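Local coordinates for protein shikimate 5-dehydrogenase (Thermus thermophilus, PDB 2D5C) that catalyses the reversible NADPH-linked reduction of 3-dehydroshikimate to shikimate, a step in the chorismate pathway that leads to the aromatic amino acids, at residues A[5-10]-A[57-62]. Sequence-based numbering, arbitrary orientation.
With SKM ((3R,4S,5R)-3,4,5-trihydroxycyclohex-1-ene-1-carboxylic acid), chain E.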
ATOM      1  N   ALA A   5      -5.075   9.405  -9.914  1.00 32.02           N
ATOM      2  CA  ALA A   5      -6.095  10.417 -10.156  1.00 30.92           C
ATOM      3  C   ALA A   5      -6.359  11.250  -8.914  1.00 34.66           C
ATOM      4  O   ALA A   5      -6.042  10.834  -7.800  1.00 33.34           O
ATOM      5  CB  ALA A   5      -7.399   9.751 -10.618  1.00 23.09           C
ATOM      6  N   VAL A   6      -6.906  12.445  -9.120  1.00 34.62           N
ATOM      7  CA  VAL A   6      -7.294  13.312  -8.014  1.00 34.48           C
ATOM      8  C   VAL A   6      -8.814  13.353  -8.143  1.00 38.56           C
ATOM      9  O   VAL A   6      -9.347  13.677  -9.208  1.00 37.09           O
ATOM     10  CB  VAL A   6      -6.710  14.753  -8.121  1.00 35.58           C
ATOM     11  CG1 VAL A   6      -7.156  15.427  -9.423  1.00 35.68           C
ATOM     12  CG2 VAL A   6      -7.166  15.581  -6.919  1.00 34.23           C
ATOM     13  N   LEU A   7      -9.507  12.980  -7.073  1.00 35.78           N
ATOM     14  CA  LEU A   7     -10.964  12.959  -7.064  1.00 34.39           C
ATOM     15  C   LEU A   7     -11.495  14.129  -6.246  1.00 38.66           C
ATOM     16  O   LEU A   7     -10.977  14.431  -5.170  1.00 38.44           O
ATOM     17  CB  LEU A   7     -11.473  11.649  -6.456  1.00 31.45           C
ATOM     18  CG  LEU A   7     -10.926  10.339  -7.033  1.00 32.30           C
ATOM     19  CD1 LEU A   7     -11.495   9.166  -6.249  1.00 31.02           C
ATOM     20  CD2 LEU A   7     -11.282  10.228  -8.509  1.00 30.16           C
ATOM     21  N   GLY A   8     -12.532  14.785  -6.756  1.00 37.84           N
ATOM     22  CA  GLY A   8     -13.093  15.912  -6.039  1.00 37.63           C
ATOM     23  C   GLY A   8     -14.052  16.724  -6.885  1.00 38.11           C
ATOM     24  O   GLY A   8     -14.520  16.277  -7.935  1.00 36.09           O
ATOM     25  N   HIS A   9     -14.345  17.924  -6.414  1.00 39.97           N
ATOM     26  CA  HIS A   9     -15.259  18.811  -7.112  1.00 42.55           C
ATOM     27  C   HIS A   9     -15.155  20.206  -6.518  1.00 39.53           C
ATOM     28  O   HIS A   9     -15.525  20.427  -5.363  1.00 40.96           O
ATOM     29  CB  HIS A   9     -16.692  18.302  -6.976  1.00 44.17           C
ATOM     30  CG  HIS A   9     -17.691  19.145  -7.699  1.00 45.96           C
ATOM     31  ND1 HIS A   9     -17.740  19.218  -9.073  1.00 45.66           N
ATOM     32  CD2 HIS A   9     -18.647  19.986  -7.241  1.00 47.75           C
ATOM     33  CE1 HIS A   9     -18.682  20.072  -9.433  1.00 49.03           C
ATOM     34  NE2 HIS A   9     -19.246  20.552  -8.340  1.00 50.70           N
ATOM     35  N   PRO A  10     -14.646  21.170  -7.298  1.00 40.08           N
ATOM     36  CA  PRO A  10     -14.172  21.021  -8.678  1.00 39.95           C
ATOM     37  C   PRO A  10     -12.714  20.555  -8.738  1.00 38.08           C
ATOM     38  O   PRO A  10     -11.919  20.865  -7.851  1.00 37.80           O
ATOM     39  CB  PRO A  10     -14.344  22.425  -9.236  1.00 40.79           C
ATOM     40  CG  PRO A  10     -13.921  23.259  -8.076  1.00 42.30           C
ATOM     41  CD  PRO A  10     -14.605  22.587  -6.891  1.00 43.47           C
ATOM     42  N   VAL A  57      -5.113   7.348  -5.425  1.00 25.77           N
ATOM     43  CA  VAL A  57      -5.766   8.593  -5.795  1.00 25.73           C
ATOM     44  C   VAL A  57      -5.610   9.570  -4.664  1.00 25.91           C
ATOM     45  O   VAL A  57      -5.409   9.176  -3.508  1.00 23.28           O
ATOM     46  CB  VAL A  57      -7.296   8.434  -6.051  1.00 22.99           C
ATOM     47  CG1 VAL A  57      -7.552   7.491  -7.206  1.00 25.24           C
ATOM     48  CG2 VAL A  57      -8.000   7.950  -4.772  1.00 26.04           C
ATOM     49  N   ASN A  58      -5.653  10.850  -5.011  1.00 25.30           N
ATOM     50  CA  ASN A  58      -5.614  11.917  -4.022  1.00 24.87           C
ATOM     51  C   ASN A  58      -7.077  12.320  -3.909  1.00 27.88           C
ATOM     52  O   ASN A  58      -7.850  12.137  -4.858  1.00 29.58           O
ATOM     53  CB  ASN A  58      -4.773  13.099  -4.516  1.00 27.65           C
ATOM     54  CG  ASN A  58      -3.296  12.901  -4.269  1.00 28.43           C
ATOM     55  OD1 ASN A  58      -2.463  13.141  -5.150  1.00 22.92           O
ATOM     56  ND2 ASN A  58      -2.956  12.467  -3.053  1.00 22.95           N
ATOM     57  N   LEU A  59      -7.468  12.818  -2.739  1.00 26.41           N
ATOM     58  CA  LEU A  59      -8.842  13.246  -2.527  1.00 31.20           C
ATOM     59  C   LEU A  59      -8.823  14.710  -2.155  1.00 30.67           C
ATOM     60  O   LEU A  59      -7.963  15.152  -1.393  1.00 30.88           O
ATOM     61  CB  LEU A  59      -9.506  12.459  -1.386  1.00 29.94           C
ATOM     62  CG  LEU A  59      -9.654  10.947  -1.499  1.00 28.25           C
ATOM     63  CD1 LEU A  59     -10.417  10.449  -0.285  1.00 31.28           C
ATOM     64  CD2 LEU A  59     -10.384  10.564  -2.781  1.00 25.23           C
ATOM     65  N   THR A  60      -9.777  15.461  -2.693  1.00 34.12           N
ATOM     66  CA  THR A  60      -9.877  16.884  -2.399  1.00 35.67           C
ATOM     67  C   THR A  60     -11.350  17.159  -2.065  1.00 35.47           C
ATOM     68  O   THR A  60     -12.149  16.222  -1.995  1.00 37.70           O
ATOM     69  CB  THR A  60      -9.395  17.724  -3.624  1.00 41.12           C
ATOM     70  OG1 THR A  60      -8.966  19.018  -3.183  1.00 42.38           O
ATOM     71  CG2 THR A  60     -10.505  17.878  -4.649  1.00 40.60           C
ATOM     72  N   LEU A  61     -11.719  18.421  -1.852  1.00 42.38           N
ATOM     73  CA  LEU A  61     -13.109  18.755  -1.530  1.00 39.88           C
ATOM     74  C   LEU A  61     -14.095  18.156  -2.521  1.00 44.27           C
ATOM     75  O   LEU A  61     -13.822  18.090  -3.723  1.00 43.90           O
ATOM     76  CB  LEU A  61     -13.338  20.264  -1.532  1.00 46.57           C
ATOM     77  CG  LEU A  61     -12.722  21.155  -0.462  1.00 52.04           C
ATOM     78  CD1 LEU A  61     -11.219  21.247  -0.653  1.00 51.68           C
ATOM     79  CD2 LEU A  61     -13.359  22.532  -0.572  1.00 53.67           C
ATOM     80  N   PRO A  62     -15.255  17.700  -2.027  1.00 42.12           N
ATOM     81  CA  PRO A  62     -15.658  17.719  -0.615  1.00 42.49           C
ATOM     82  C   PRO A  62     -15.698  16.260  -0.159  1.00 40.44           C
ATOM     83  O   PRO A  62     -16.661  15.816   0.467  1.00 36.49           O
ATOM     84  CB  PRO A  62     -17.052  18.313  -0.690  1.00 45.45           C
ATOM     85  CG  PRO A  62     -17.605  17.578  -1.885  1.00 46.81           C
ATOM     86  CD  PRO A  62     -16.442  17.561  -2.891  1.00 45.94           C
TER
HETATM   87  O12 SKM E 301      -4.465  17.194  -0.268  1.00 33.18           O
HETATM   88  C8  SKM E 301      -4.344  17.726  -1.595  1.00 35.91           C
HETATM   89  C6  SKM E 301      -4.848  16.675  -2.622  1.00 34.81           C
HETATM   90  O7  SKM E 301      -4.070  15.487  -2.492  1.00 29.00           O
HETATM   91  C5  SKM E 301      -4.730  17.207  -4.074  1.00 34.69           C
HETATM   92  C4  SKM E 301      -5.083  18.689  -4.202  1.00 42.15           C
HETATM   93  C1  SKM E 301      -5.222  19.250  -5.571  1.00 44.77           C
HETATM   94  O2  SKM E 301      -5.044  18.450  -6.640  1.00 36.55           O
HETATM   95  O3  SKM E 301      -5.499  20.430  -5.739  1.00 46.76           O
HETATM   96  C10 SKM E 301      -5.271  19.498  -3.154  1.00 38.77           C
HETATM   97  C9  SKM E 301      -5.167  19.044  -1.713  1.00 39.36           C
HETATM   98  O11 SKM E 301      -6.494  18.825  -1.208  1.00 40.58           O
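Strands 5-8 and 57-59 run side by side in parallel, and one face of the pair and the turn after the second strand line the shikimate pocket. Asn58 is bonded through both backbone groups: its N donates to Ala5 O, and its backbone O accepts Leu7 N at 2.9 Å in a nearly straight bond (171°). Thr60 N then approaches Leu7 O almost along the C=O axis. On one face of the sheet Leu7 CD1 packs 3.9 Å from Leu59 CD2, the two side chains lying side by side, and also meets CG2 of Val57, whose side chain crosses that of Leu7 obliquely. The opposite face, carrying Val6 and Asn58, holds shikimate: Val6 CG2, anti to its backbone N, comes 3.6 Å from SKM O2, a carboxylate atom, while Asn58 CB lies near hydroxyl O7. Thr60 divides its branches, with OG1 hydrogen-bonded to SKM O11 at 3.2 Å and CG2 packed on Gly8 CA at 3.5 Å; a CB on Gly8 would run into this methyl and into Leu61 O. An alanine at Thr60 would lose both OG1 and CG2, and would probably weaken the hold on O11 and loosen the packing against Gly8. Beyond this buried part the contact thins toward solvent, where His9 N still bonds to Leu61 O at 2.7 Å, but His9 CB only grazes Pro62 CD and the Leu61 side chain is exposed. Tyr33 OH and Asn85 O fix the Asn58 amide. Strands 31-37 and 86-90 flank the pair in the mixed sheet of the substrate-binding domain, and helix 43-53 covers Leu7 and Val57 through Val50.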